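Local structure of acetyltransferase (Vibrio fischeri, 3JVN) at residues Y14-L19 and K45-Y50; E55-V60 and E114-D119; G73-L78 and Y120-I125. The protein probably transfers an acyl group, most likely acetyl from acetyl-CoA, to an acceptor not yet identified, as members of the GNAT family do. All coordinates share one frame; numbering follows the deposited sequence.

Contact 1 of 3, residues Y14-L19 and K45-Y50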
ATOM      1  N   TYR A  14      15.224  18.625  21.294  1.00 29.06           N
ATOM      2  CA  TYR A  14      14.784  18.976  22.637  1.00 30.67           C
ATOM      3  C   TYR A  14      13.302  19.398  22.616  1.00 31.07           C
ATOM      4  O   TYR A  14      12.496  18.894  23.397  1.00 30.61           O
ATOM      5  CB  TYR A  14      15.673  20.101  23.193  1.00 30.32           C
ATOM      6  CG  TYR A  14      15.550  20.292  24.686  1.00 28.66           C
ATOM      7  CD1 TYR A  14      16.321  19.540  25.581  1.00 28.36           C
ATOM      8  CD2 TYR A  14      14.618  21.185  25.210  1.00 27.48           C
ATOM      9  CE1 TYR A  14      16.161  19.673  26.965  1.00 28.50           C
ATOM     10  CE2 TYR A  14      14.441  21.319  26.581  1.00 28.57           C
ATOM     11  CZ  TYR A  14      15.212  20.563  27.455  1.00 29.20           C
ATOM     12  OH  TYR A  14      15.000  20.693  28.808  1.00 31.10           O
ATOM     13  N   CYS A  15      12.952  20.307  21.704  1.00 31.86           N
ATOM     14  CA  CYS A  15      11.575  20.793  21.559  1.00 33.18           C
ATOM     15  C   CYS A  15      10.654  19.644  21.189  1.00 31.69           C
ATOM     16  O   CYS A  15       9.574  19.465  21.762  1.00 28.27           O
ATOM     17  CB  CYS A  15      11.490  21.837  20.448  1.00 35.34           C
ATOM     18  SG  CYS A  15      12.814  23.051  20.491  1.00 50.36           S
ATOM     19  N   LEU A  16      11.095  18.867  20.208  1.00 30.76           N
ATOM     20  CA  LEU A  16      10.319  17.742  19.735  1.00 30.35           C
ATOM     21  C   LEU A  16       9.931  16.760  20.839  1.00 28.86           C
ATOM     22  O   LEU A  16       8.804  16.280  20.847  1.00 28.51           O
ATOM     23  CB  LEU A  16      11.068  17.065  18.578  1.00 30.24           C
ATOM     24  CG  LEU A  16      11.233  18.042  17.394  1.00 32.11           C
ATOM     25  CD1 LEU A  16      11.928  17.378  16.214  1.00 31.18           C
ATOM     26  CD2 LEU A  16       9.848  18.548  16.967  1.00 34.84           C
ATOM     27  N   ASN A  17      10.838  16.467  21.772  1.00 29.72           N
ATOM     28  CA  ASN A  17      10.511  15.559  22.879  1.00 29.21           C
ATOM     29  C   ASN A  17       9.241  16.034  23.591  1.00 29.06           C
ATOM     30  O   ASN A  17       8.352  15.234  23.893  1.00 27.64           O
ATOM     31  CB  ASN A  17      11.656  15.476  23.893  1.00 28.34           C
ATOM     32  CG  ASN A  17      12.789  14.587  23.420  1.00 28.68           C
ATOM     33  OD1 ASN A  17      12.581  13.684  22.609  1.00 33.70           O
ATOM     34  ND2 ASN A  17      13.984  14.818  23.940  1.00 27.55           N
ATOM     35  N   SER A  18       9.166  17.342  23.828  1.00 29.83           N
ATOM     36  CA  SER A  18       8.033  17.987  24.489  1.00 31.45           C
ATOM     37  C   SER A  18       6.752  17.983  23.663  1.00 31.80           C
ATOM     38  O   SER A  18       5.691  17.686  24.184  1.00 32.89           O
ATOM     39  CB  SER A  18       8.402  19.430  24.848  1.00 31.62           C
ATOM     40  OG  SER A  18       7.268  20.143  25.287  1.00 34.38           O
ATOM     41  N   LEU A  19       6.846  18.330  22.386  1.00 33.46           N
ATOM     42  CA  LEU A  19       5.665  18.345  21.523  1.00 34.99           C
ATOM     43  C   LEU A  19       5.233  16.910  21.222  1.00 38.07           C
ATOM     44  O   LEU A  19       4.050  16.636  21.016  1.00 38.52           O
ATOM     45  CB  LEU A  19       5.955  19.084  20.207  1.00 31.64           C
ATOM     46  CG  LEU A  19       6.407  20.546  20.279  1.00 29.62           C
ATOM     47  CD1 LEU A  19       6.933  21.007  18.920  1.00 29.40           C
ATOM     48  CD2 LEU A  19       5.264  21.413  20.733  1.00 25.71           C
ATOM     49  N   LYS A  45      10.322   3.902  17.786  1.00 43.43           N
ATOM     50  CA  LYS A  45      11.670   4.380  17.442  1.00 40.85           C
ATOM     51  C   LYS A  45      11.916   5.859  17.769  1.00 37.85           C
ATOM     52  O   LYS A  45      11.171   6.741  17.328  1.00 37.91           O
ATOM     53  CB  LYS A  45      11.953   4.168  15.947  1.00 41.85           C
ATOM     54  CG  LYS A  45      12.434   2.774  15.551  1.00 42.51           C
ATOM     55  CD  LYS A  45      11.429   1.682  15.881  1.00 41.78           C
ATOM     56  CE  LYS A  45      11.674   1.127  17.275  1.00 43.26           C
ATOM     57  NZ  LYS A  45      10.754   0.003  17.633  1.00 43.96           N
ATOM     58  N   SER A  46      12.984   6.111  18.523  1.00 33.79           N
ATOM     59  CA  SER A  46      13.374   7.459  18.927  1.00 31.63           C
ATOM     60  C   SER A  46      13.149   8.550  17.882  1.00 32.70           C
ATOM     61  O   SER A  46      13.316   8.331  16.677  1.00 33.26           O
ATOM     62  CB  SER A  46      14.849   7.477  19.327  1.00 30.00           C
ATOM     63  OG  SER A  46      15.338   8.800  19.308  1.00 26.24           O
ATOM     64  N   ILE A  47      12.777   9.735  18.352  1.00 32.39           N
ATOM     65  CA  ILE A  47      12.561  10.855  17.452  1.00 29.95           C
ATOM     66  C   ILE A  47      13.917  11.288  16.885  1.00 29.34           C
ATOM     67  O   ILE A  47      13.998  11.789  15.766  1.00 28.20           O
ATOM     68  CB  ILE A  47      11.860  12.041  18.185  1.00 29.62           C
ATOM     69  CG1 ILE A  47      11.773  13.267  17.265  1.00 29.13           C
ATOM     70  CG2 ILE A  47      12.612  12.379  19.461  1.00 28.81           C
ATOM     71  CD1 ILE A  47      11.064  13.024  15.956  1.00 27.73           C
ATOM     72  N   ALA A  48      14.980  11.075  17.659  1.00 28.53           N
ATOM     73  CA  ALA A  48      16.332  11.430  17.231  1.00 29.54           C
ATOM     74  C   ALA A  48      16.784  10.468  16.130  1.00 31.33           C
ATOM     75  O   ALA A  48      17.170  10.894  15.037  1.00 30.87           O
ATOM     76  CB  ALA A  48      17.291  11.372  18.407  1.00 29.26           C
ATOM     77  N   ARG A  49      16.740   9.167  16.428  1.00 33.20           N
ATOM     78  CA  ARG A  49      17.112   8.130  15.466  1.00 34.53           C
ATOM     79  C   ARG A  49      16.242   8.297  14.227  1.00 35.20           C
ATOM     80  O   ARG A  49      16.689   8.108  13.088  1.00 34.26           O
ATOM     81  CB  ARG A  49      16.856   6.735  16.046  1.00 36.43           C
ATOM     82  CG  ARG A  49      17.928   6.197  16.973  1.00 39.06           C
ATOM     83  CD  ARG A  49      17.562   4.776  17.372  1.00 43.71           C
ATOM     84  NE  ARG A  49      18.639   4.086  18.077  1.00 50.27           N
ATOM     85  CZ  ARG A  49      18.612   2.790  18.390  1.00 53.36           C
ATOM     86  NH1 ARG A  49      19.632   2.237  19.035  1.00 54.37           N
ATOM     87  NH2 ARG A  49      17.563   2.038  18.055  1.00 52.83           N
ATOM     88  N   TYR A  50      14.977   8.631  14.474  1.00 34.81           N
ATOM     89  CA  TYR A  50      14.005   8.843  13.411  1.00 34.78           C
ATOM     90  C   TYR A  50      14.484   9.962  12.503  1.00 35.30           C
ATOM     91  O   TYR A  50      14.500   9.835  11.283  1.00 36.94           O
ATOM     92  CB  TYR A  50      12.654   9.234  14.009  1.00 34.63           C
ATOM     93  CG  TYR A  50      11.507   9.177  13.019  1.00 33.19           C
ATOM     94  CD1 TYR A  50      11.305  10.201  12.081  1.00 32.91           C
ATOM     95  CD2 TYR A  50      10.639   8.081  13.002  1.00 29.49           C
ATOM     96  CE1 TYR A  50      10.265  10.129  11.146  1.00 31.63           C
ATOM     97  CE2 TYR A  50       9.611   7.994  12.081  1.00 31.00           C
ATOM     98  CZ  TYR A  50       9.424   9.021  11.157  1.00 32.72           C
ATOM     99  OH  TYR A  50       8.387   8.924  10.260  1.00 33.93           O
TER
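I47 meets L16 and N17 with two different branches of its side chain, and these two pairs make up the contact. Its CG1 lies anti to the backbone N (chi1 174°), which carries that branch across to L16, where I47 CG1 is 4.1 Å from L16 CB. The other branch, CG2, is thereby left in the position between backbone N and carbonyl carbon, and it points at the amide of N17. N17 OD1 is 3.4 Å from I47 CG2, a polar oxygen against a methyl group, and the two side chains cross obliquely. N17 is exposed and L16 buried, so the isoleucine spans the step from the solvent edge to the interior. L16 CB makes the nearest approach to I47; its CD2 methyl lies against V60 of strand 56-62. The backbones stay well apart, with N17 CA 7.5 Å from I47 CA, and just 115 Å² is buried in all.

I47 opens its helix, and S46 holds that start as the N-cap: S46 OG accepts from A48 N at 2.8 Å with a bent N-H...O angle of 132°, and from R49 N at 3.2 Å on a straighter line of 162°. Nearby, I47 also touches M20 and A48 touches L13, both on helix 13-30, while Y50 OH hydrogen-bonds D92 OD1 on the sheet side. The evidence thus describes a small, largely apolar van der Waals contact between helix 13-30 and the capped start of helix 47-52, the pair of helices that lie together on one face of the sheet in the GNAT fold.

Contact 2 of 3, residues E55-V60 and E114-D119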
ATOM      1  N   GLU A  55      15.632   7.494   5.372  1.00 31.79           N
ATOM      2  CA  GLU A  55      14.319   7.264   4.761  1.00 30.49           C
ATOM      3  C   GLU A  55      13.210   8.014   5.512  1.00 31.27           C
ATOM      4  O   GLU A  55      12.033   7.909   5.143  1.00 31.85           O
ATOM      5  CB  GLU A  55      13.978   5.768   4.766  1.00 30.71           C
ATOM      6  CG  GLU A  55      14.947   4.846   4.018  1.00 29.32           C
ATOM      7  CD  GLU A  55      15.248   5.294   2.587  1.00 27.45           C
ATOM      8  OE1 GLU A  55      14.465   6.079   2.016  1.00 27.08           O
ATOM      9  OE2 GLU A  55      16.276   4.856   2.032  1.00 25.09           O
ATOM     10  N   CYS A  56      13.580   8.770   6.551  1.00 29.04           N
ATOM     11  CA  CYS A  56      12.605   9.510   7.356  1.00 28.20           C
ATOM     12  C   CYS A  56      12.520  11.011   7.098  1.00 28.04           C
ATOM     13  O   CYS A  56      13.462  11.639   6.626  1.00 28.27           O
ATOM     14  CB  CYS A  56      12.878   9.291   8.848  1.00 27.28           C
ATOM     15  SG  CYS A  56      12.507   7.628   9.443  1.00 27.69           S
HETATM   16  N   MSE A  57      11.372  11.584   7.432  1.00 27.18           N
HETATM   17  CA  MSE A  57      11.154  13.008   7.250  1.00 27.17           C
HETATM   18  C   MSE A  57      10.489  13.645   8.457  1.00 24.58           C
HETATM   19  O   MSE A  57       9.603  13.065   9.071  1.00 23.47           O
HETATM   20  CB  MSE A  57      10.279  13.245   6.020  1.00 30.34           C
HETATM   21  CG  MSE A  57      10.922  12.838   4.721  1.00 35.53           C
HETATM   22 SE   MSE A  57       9.637  12.399   3.353  1.00 42.87          SE
HETATM   23  CE  MSE A  57       9.009  14.195   2.947  1.00 43.09           C
ATOM     24  N   VAL A  58      10.926  14.846   8.797  1.00 23.84           N
ATOM     25  CA  VAL A  58      10.316  15.558   9.897  1.00 24.01           C
ATOM     26  C   VAL A  58      10.365  17.048   9.610  1.00 23.97           C
ATOM     27  O   VAL A  58      11.432  17.638   9.546  1.00 24.01           O
ATOM     28  CB  VAL A  58      11.002  15.236  11.256  1.00 22.54           C
ATOM     29  CG1 VAL A  58      12.510  15.295  11.115  1.00 27.45           C
ATOM     30  CG2 VAL A  58      10.528  16.210  12.302  1.00 15.92           C
ATOM     31  N   TYR A  59       9.201  17.651   9.397  1.00 25.15           N
ATOM     32  CA  TYR A  59       9.161  19.080   9.149  1.00 25.62           C
ATOM     33  C   TYR A  59       8.510  19.774  10.328  1.00 26.18           C
ATOM     34  O   TYR A  59       7.657  19.196  11.003  1.00 24.83           O
ATOM     35  CB  TYR A  59       8.394  19.375   7.868  1.00 24.42           C
ATOM     36  CG  TYR A  59       9.036  18.754   6.662  1.00 24.69           C
ATOM     37  CD1 TYR A  59      10.178  19.321   6.081  1.00 25.22           C
ATOM     38  CD2 TYR A  59       8.509  17.603   6.095  1.00 22.01           C
ATOM     39  CE1 TYR A  59      10.773  18.743   4.964  1.00 22.96           C
ATOM     40  CE2 TYR A  59       9.095  17.027   4.983  1.00 21.31           C
ATOM     41  CZ  TYR A  59      10.215  17.596   4.418  1.00 21.20           C
ATOM     42  OH  TYR A  59      10.771  17.029   3.295  1.00 15.04           O
ATOM     43  N   VAL A  60       8.937  21.009  10.583  1.00 27.85           N
ATOM     44  CA  VAL A  60       8.395  21.802  11.681  1.00 30.21           C
ATOM     45  C   VAL A  60       7.887  23.166  11.206  1.00 32.74           C
ATOM     46  O   VAL A  60       8.343  23.697  10.190  1.00 33.66           O
ATOM     47  CB  VAL A  60       9.461  22.030  12.806  1.00 29.11           C
ATOM     48  CG1 VAL A  60       9.731  20.726  13.553  1.00 26.64           C
ATOM     49  CG2 VAL A  60      10.753  22.583  12.203  1.00 26.45           C
ATOM     50  N   GLU A 114       4.203  16.331   1.258  1.00 39.91           N
ATOM     51  CA  GLU A 114       3.757  15.839  -0.046  1.00 40.84           C
ATOM     52  C   GLU A 114       4.682  16.360  -1.149  1.00 40.57           C
ATOM     53  O   GLU A 114       4.855  15.719  -2.179  1.00 40.89           O
ATOM     54  CB  GLU A 114       2.326  16.294  -0.337  1.00 42.80           C
ATOM     55  CG  GLU A 114       1.268  15.804   0.640  1.00 45.61           C
ATOM     56  CD  GLU A 114      -0.120  16.351   0.312  1.00 46.78           C
ATOM     57  OE1 GLU A 114      -1.064  16.128   1.102  1.00 45.66           O
ATOM     58  OE2 GLU A 114      -0.264  17.011  -0.739  1.00 46.57           O
ATOM     59  N   GLN A 115       5.275  17.525  -0.934  1.00 39.55           N
ATOM     60  CA  GLN A 115       6.178  18.077  -1.928  1.00 39.66           C
ATOM     61  C   GLN A 115       7.329  17.103  -2.125  1.00 38.05           C
ATOM     62  O   GLN A 115       7.604  16.679  -3.244  1.00 37.90           O
ATOM     63  CB  GLN A 115       6.707  19.423  -1.458  1.00 42.15           C
ATOM     64  CG  GLN A 115       7.529  20.169  -2.485  1.00 45.70           C
ATOM     65  CD  GLN A 115       8.201  21.388  -1.876  1.00 49.28           C
ATOM     66  OE1 GLN A 115       9.157  21.258  -1.109  1.00 50.59           O
ATOM     67  NE2 GLN A 115       7.695  22.577  -2.198  1.00 48.96           N
ATOM     68  N   GLU A 116       8.001  16.753  -1.029  1.00 37.60           N
ATOM     69  CA  GLU A 116       9.121  15.817  -1.071  1.00 35.81           C
ATOM     70  C   GLU A 116       8.671  14.435  -1.534  1.00 34.50           C
ATOM     71  O   GLU A 116       9.391  13.737  -2.251  1.00 32.47           O
ATOM     72  CB  GLU A 116       9.767  15.712   0.307  1.00 35.71           C
ATOM     73  CG  GLU A 116      10.860  16.739   0.534  1.00 37.45           C
ATOM     74  CD  GLU A 116      12.181  16.331  -0.086  1.00 37.50           C
ATOM     75  OE1 GLU A 116      12.831  15.409   0.452  1.00 35.31           O
ATOM     76  OE2 GLU A 116      12.563  16.920  -1.119  1.00 41.54           O
ATOM     77  N   LEU A 117       7.474  14.044  -1.117  1.00 33.22           N
ATOM     78  CA  LEU A 117       6.922  12.760  -1.502  1.00 33.12           C
ATOM     79  C   LEU A 117       6.733  12.686  -3.010  1.00 33.88           C
ATOM     80  O   LEU A 117       7.225  11.764  -3.656  1.00 32.84           O
ATOM     81  CB  LEU A 117       5.585  12.559  -0.804  1.00 32.67           C
ATOM     82  CG  LEU A 117       5.594  11.386   0.171  1.00 34.42           C
ATOM     83  CD1 LEU A 117       6.926  11.329   0.930  1.00 34.15           C
ATOM     84  CD2 LEU A 117       4.424  11.536   1.129  1.00 32.93           C
ATOM     85  N   LYS A 118       6.008  13.669  -3.549  1.00 34.43           N
ATOM     86  CA  LYS A 118       5.717  13.764  -4.971  1.00 33.90           C
ATOM     87  C   LYS A 118       6.967  13.736  -5.828  1.00 34.17           C
ATOM     88  O   LYS A 118       7.038  13.000  -6.818  1.00 33.38           O
ATOM     89  CB  LYS A 118       4.952  15.052  -5.284  1.00 37.44           C
ATOM     90  CG  LYS A 118       3.431  14.893  -5.371  1.00 42.09           C
ATOM     91  CD  LYS A 118       2.723  15.117  -4.035  1.00 43.56           C
ATOM     92  CE  LYS A 118       2.550  16.606  -3.725  1.00 45.34           C
ATOM     93  NZ  LYS A 118       1.699  17.301  -4.741  1.00 47.35           N
ATOM     94  N   ASP A 119       7.960  14.542  -5.469  1.00 33.16           N
ATOM     95  CA  ASP A 119       9.163  14.548  -6.277  1.00 33.01           C
ATOM     96  C   ASP A 119      10.047  13.321  -6.038  1.00 30.03           C
ATOM     97  O   ASP A 119      11.088  13.176  -6.666  1.00 32.04           O
ATOM     98  CB  ASP A 119       9.912  15.884  -6.107  1.00 36.55           C
ATOM     99  CG  ASP A 119      10.398  16.106  -4.709  1.00 38.44           C
ATOM    100  OD1 ASP A 119      10.687  17.270  -4.358  1.00 37.58           O
ATOM    101  OD2 ASP A 119      10.500  15.110  -3.966  1.00 42.26           O
TER
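M57 N lies 2.7 Å from G73 O, a probable hydrogen bond that ties this residue into the sheet while its side chain, built as selenomethionine, reaches across to L117 and toward E116. The chain bends at its far end (chi3 73°), and M57 SE comes to 3.8 Å from L117 CD1, an apolar contact with the helix. The position of the terminal methyl CE is doubtful.

E116 turns its side chain toward the strand and lies in the region of M57 and Y59, but its exact approach to either is doubtful in the model. As modelled, the side chains of Y59 and E116 cross at about a right angle, with ring and carboxylate planes 76° apart, and M57 CE sits at the edge of the Y59 ring, in its plane. M57 and Y59 share one face of the strand, since both turn toward the helix. Beyond E116 and L117, M57 touches I113 and Y59 touches R112, and a sulfate ion, probably from the crystallisation liquor, lies about 5 Å from the Y59 side chain.

The axes of strand 56-60 and helix 114-118 pass 10.7 Å apart, running nearly antiparallel at 150°. V58, between M57 and Y59, instead packs on L51 of helix 47-52, on the other face. Such alternation is what a sheet covered on both faces requires, and helix 105-118 has the place of the GNAT helix whose N-terminal end, in relatives, binds the CoA pyrophosphate.

Contact 3 of 3, residues G73-L78 and Y120-I125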
ATOM      1  N   GLY A  73       6.965  11.658   8.674  1.00 23.35           N
ATOM      2  CA  GLY A  73       6.635  10.646   7.679  1.00 25.00           C
ATOM      3  C   GLY A  73       7.846   9.841   7.226  1.00 26.77           C
ATOM      4  O   GLY A  73       8.979  10.305   7.382  1.00 27.41           O
ATOM      5  N   HIS A  74       7.634   8.638   6.681  1.00 25.12           N
ATOM      6  CA  HIS A  74       8.761   7.818   6.214  1.00 25.19           C
ATOM      7  C   HIS A  74       8.516   7.094   4.893  1.00 24.64           C
ATOM      8  O   HIS A  74       7.394   6.704   4.600  1.00 23.03           O
ATOM      9  CB  HIS A  74       9.171   6.783   7.281  1.00 26.01           C
ATOM     10  CG  HIS A  74       8.222   5.626   7.433  1.00 25.63           C
ATOM     11  ND1 HIS A  74       7.011   5.733   8.082  1.00 28.63           N
ATOM     12  CD2 HIS A  74       8.339   4.324   7.074  1.00 26.20           C
ATOM     13  CE1 HIS A  74       6.425   4.549   8.120  1.00 26.62           C
ATOM     14  NE2 HIS A  74       7.209   3.675   7.516  1.00 24.89           N
ATOM     15  N   PHE A  75       9.573   6.933   4.097  1.00 23.80           N
ATOM     16  CA  PHE A  75       9.474   6.222   2.821  1.00 25.12           C
ATOM     17  C   PHE A  75       9.421   4.723   3.117  1.00 27.69           C
ATOM     18  O   PHE A  75       9.991   4.249   4.110  1.00 28.01           O
ATOM     19  CB  PHE A  75      10.695   6.504   1.920  1.00 23.07           C
ATOM     20  CG  PHE A  75      10.722   7.891   1.336  1.00 22.33           C
ATOM     21  CD1 PHE A  75       9.644   8.360   0.582  1.00 22.05           C
ATOM     22  CD2 PHE A  75      11.821   8.731   1.546  1.00 22.16           C
ATOM     23  CE1 PHE A  75       9.646   9.642   0.034  1.00 22.35           C
ATOM     24  CE2 PHE A  75      11.848  10.022   1.008  1.00 24.24           C
ATOM     25  CZ  PHE A  75      10.747  10.483   0.246  1.00 24.86           C
ATOM     26  N   CYS A  76       8.715   3.981   2.273  1.00 29.03           N
ATOM     27  CA  CYS A  76       8.633   2.537   2.434  1.00 31.65           C
ATOM     28  C   CYS A  76       8.512   1.887   1.073  1.00 33.01           C
ATOM     29  O   CYS A  76       8.217   2.545   0.074  1.00 32.82           O
ATOM     30  CB  CYS A  76       7.467   2.125   3.333  1.00 33.05           C
ATOM     31  SG  CYS A  76       6.124   3.307   3.462  1.00 39.80           S
ATOM     32  N   GLU A  77       8.765   0.589   1.030  1.00 33.62           N
ATOM     33  CA  GLU A  77       8.720  -0.130  -0.227  1.00 32.50           C
ATOM     34  C   GLU A  77       7.912  -1.400  -0.164  1.00 31.11           C
ATOM     35  O   GLU A  77       8.125  -2.249   0.706  1.00 29.69           O
ATOM     36  CB  GLU A  77      10.134  -0.502  -0.669  1.00 33.23           C
ATOM     37  CG  GLU A  77      10.947   0.589  -1.315  1.00 32.61           C
ATOM     38  CD  GLU A  77      12.295   0.056  -1.755  1.00 33.81           C
ATOM     39  OE1 GLU A  77      12.836   0.541  -2.775  1.00 32.81           O
ATOM     40  OE2 GLU A  77      12.798  -0.858  -1.065  1.00 31.60           O
ATOM     41  N   LEU A  78       6.983  -1.519  -1.104  1.00 28.92           N
ATOM     42  CA  LEU A  78       6.166  -2.705  -1.223  1.00 26.73           C
ATOM     43  C   LEU A  78       7.059  -3.677  -1.996  1.00 26.63           C
ATOM     44  O   LEU A  78       7.304  -3.515  -3.194  1.00 25.19           O
ATOM     45  CB  LEU A  78       4.903  -2.393  -2.012  1.00 26.98           C
ATOM     46  CG  LEU A  78       4.008  -3.589  -2.320  1.00 26.57           C
ATOM     47  CD1 LEU A  78       3.359  -4.078  -1.035  1.00 28.05           C
ATOM     48  CD2 LEU A  78       2.947  -3.176  -3.328  1.00 26.08           C
ATOM     49  N   TYR A 120       9.615  12.432  -5.142  1.00 28.13           N
ATOM     50  CA  TYR A 120      10.336  11.182  -4.871  1.00 26.23           C
ATOM     51  C   TYR A 120       9.583  10.026  -5.536  1.00 28.13           C
ATOM     52  O   TYR A 120       9.829   8.849  -5.248  1.00 28.99           O
ATOM     53  CB  TYR A 120      10.440  10.881  -3.372  1.00 21.68           C
ATOM     54  CG  TYR A 120      11.779  11.240  -2.786  1.00 18.74           C
ATOM     55  CD1 TYR A 120      12.040  12.535  -2.354  1.00 16.37           C
ATOM     56  CD2 TYR A 120      12.816  10.302  -2.739  1.00 19.57           C
ATOM     57  CE1 TYR A 120      13.298  12.905  -1.899  1.00 16.60           C
ATOM     58  CE2 TYR A 120      14.089  10.649  -2.285  1.00 17.45           C
ATOM     59  CZ  TYR A 120      14.320  11.961  -1.865  1.00 17.79           C
ATOM     60  OH  TYR A 120      15.572  12.317  -1.410  1.00 13.01           O
ATOM     61  N   GLY A 121       8.643  10.379  -6.407  1.00 28.84           N
ATOM     62  CA  GLY A 121       7.850   9.389  -7.110  1.00 31.02           C
ATOM     63  C   GLY A 121       7.079   8.386  -6.267  1.00 31.45           C
ATOM     64  O   GLY A 121       7.072   7.198  -6.586  1.00 31.62           O
ATOM     65  N   VAL A 122       6.431   8.832  -5.194  1.00 31.99           N
ATOM     66  CA  VAL A 122       5.668   7.885  -4.377  1.00 33.99           C
ATOM     67  C   VAL A 122       4.356   7.507  -5.056  1.00 35.23           C
ATOM     68  O   VAL A 122       3.602   8.370  -5.514  1.00 35.53           O
ATOM     69  CB  VAL A 122       5.353   8.425  -2.962  1.00 32.80           C
ATOM     70  CG1 VAL A 122       6.651   8.710  -2.216  1.00 30.38           C
ATOM     71  CG2 VAL A 122       4.474   9.660  -3.057  1.00 35.53           C
ATOM     72  N   LYS A 123       4.089   6.208  -5.111  1.00 35.51           N
ATOM     73  CA  LYS A 123       2.885   5.712  -5.756  1.00 34.83           C
ATOM     74  C   LYS A 123       1.701   5.721  -4.808  1.00 35.73           C
ATOM     75  O   LYS A 123       0.615   6.161  -5.184  1.00 37.34           O
ATOM     76  CB  LYS A 123       3.126   4.300  -6.278  1.00 35.68           C
ATOM     77  CG  LYS A 123       4.405   4.162  -7.116  1.00 34.60           C
ATOM     78  CD  LYS A 123       4.478   5.213  -8.211  1.00 32.62           C
ATOM     79  CE  LYS A 123       5.670   4.967  -9.112  1.00 34.39           C
ATOM     80  NZ  LYS A 123       5.854   6.053 -10.123  1.00 35.13           N
ATOM     81  N   GLU A 124       1.911   5.238  -3.583  1.00 35.46           N
ATOM     82  CA  GLU A 124       0.856   5.195  -2.571  1.00 34.92           C
ATOM     83  C   GLU A 124       1.251   5.885  -1.263  1.00 34.84           C
ATOM     84  O   GLU A 124       2.411   5.846  -0.861  1.00 33.97           O
ATOM     85  CB  GLU A 124       0.464   3.742  -2.276  1.00 34.39           C
ATOM     86  CG  GLU A 124      -0.150   2.997  -3.459  1.00 35.82           C
ATOM     87  CD  GLU A 124      -1.259   3.785  -4.136  1.00 36.56           C
ATOM     88  OE1 GLU A 124      -2.108   4.343  -3.405  1.00 37.55           O
ATOM     89  OE2 GLU A 124      -1.288   3.832  -5.393  1.00 34.80           O
ATOM     90  N   ILE A 125       0.268   6.505  -0.608  1.00 34.21           N
ATOM     91  CA  ILE A 125       0.481   7.200   0.662  1.00 35.99           C
ATOM     92  C   ILE A 125      -0.531   6.803   1.747  1.00 35.16           C
ATOM     93  O   ILE A 125      -1.743   6.956   1.573  1.00 32.68           O
ATOM     94  CB  ILE A 125       0.402   8.741   0.488  1.00 37.40           C
ATOM     95  CG1 ILE A 125       1.490   9.217  -0.467  1.00 39.76           C
ATOM     96  CG2 ILE A 125       0.551   9.431   1.835  1.00 34.83           C
ATOM     97  CD1 ILE A 125       2.900   8.843  -0.028  1.00 43.46           C
TER
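The beta-alpha-beta crossover of the GNAT fold, in which helix 105-118 links the parallel neighbours 86-96 and 124-127, comes back to the sheet through the turn that carries Y120 and V122, and F75 of strand 67-79 meets both residues. F75 is the buried partner and Y120 the exposed one, so the contact runs from the sheet out to the surface, with 134 Å² buried in all.

The phenyl ring stands out from its strand with CG beside the backbone N and anti to the carbonyl carbon (chi1 -72°), which sends its CZ end toward the turn. F75 CZ is 3.3 Å from Y120 CG and lies over one face of the tyrosine ring, displaced from the ring centre and above CG. The two rings form an oblique aromatic pair, centroids 4.6 Å apart and planes at 37°. Y120 CB joins in, 3.7 Å from F75 CE1.

Around this pair the fold supplies further apolar cover: F75 also touches L117 and M57, and V122 touches L117 too, so the turn, the helix end and two strands share one packed region. Between the two touching residues of the turn sits G121, which has a positive phi (56°), a backbone conformation glycine adopts easily. On the opposite face of strand 67-79, H74 ND1 hydrogen-bonds D92 OD1. Farther along the strand, E77 and L78 pair antiparallel with a strand of the second subunit, so the sheet continues across the dimer interface.

V122 meets the phenyl ring from another direction than Y120: the valine methyl approaches the edge, close to the ring plane, with V122 CG1 3.9 Å from F75 CE1 and 4.1 Å from F75 CD1.

Contact 1 closes before the other two open, whereas contacts 2 and 3 alternate along the chain: strands 56-62 and 67-79 first, then helix 105-118 and the turn into strand 124-127. The centres of contacts 2 and 3 are about 10 Å apart; that of contact 1 lies about 17 Å and 22 Å from them. Y50 OH reaches G73 O of contact 3 at 3.2 Å, a probable hydrogen bond. L117 of contact 2 packs on F75 and I125 of contact 3, and a probable hydrogen bond joins F75 N to E55 O, 2.8 Å. All three have residues near the second subunit. The sheet is thus helix-covered on both faces, as in the GNAT fold, and 73-78 continues it into that subunit.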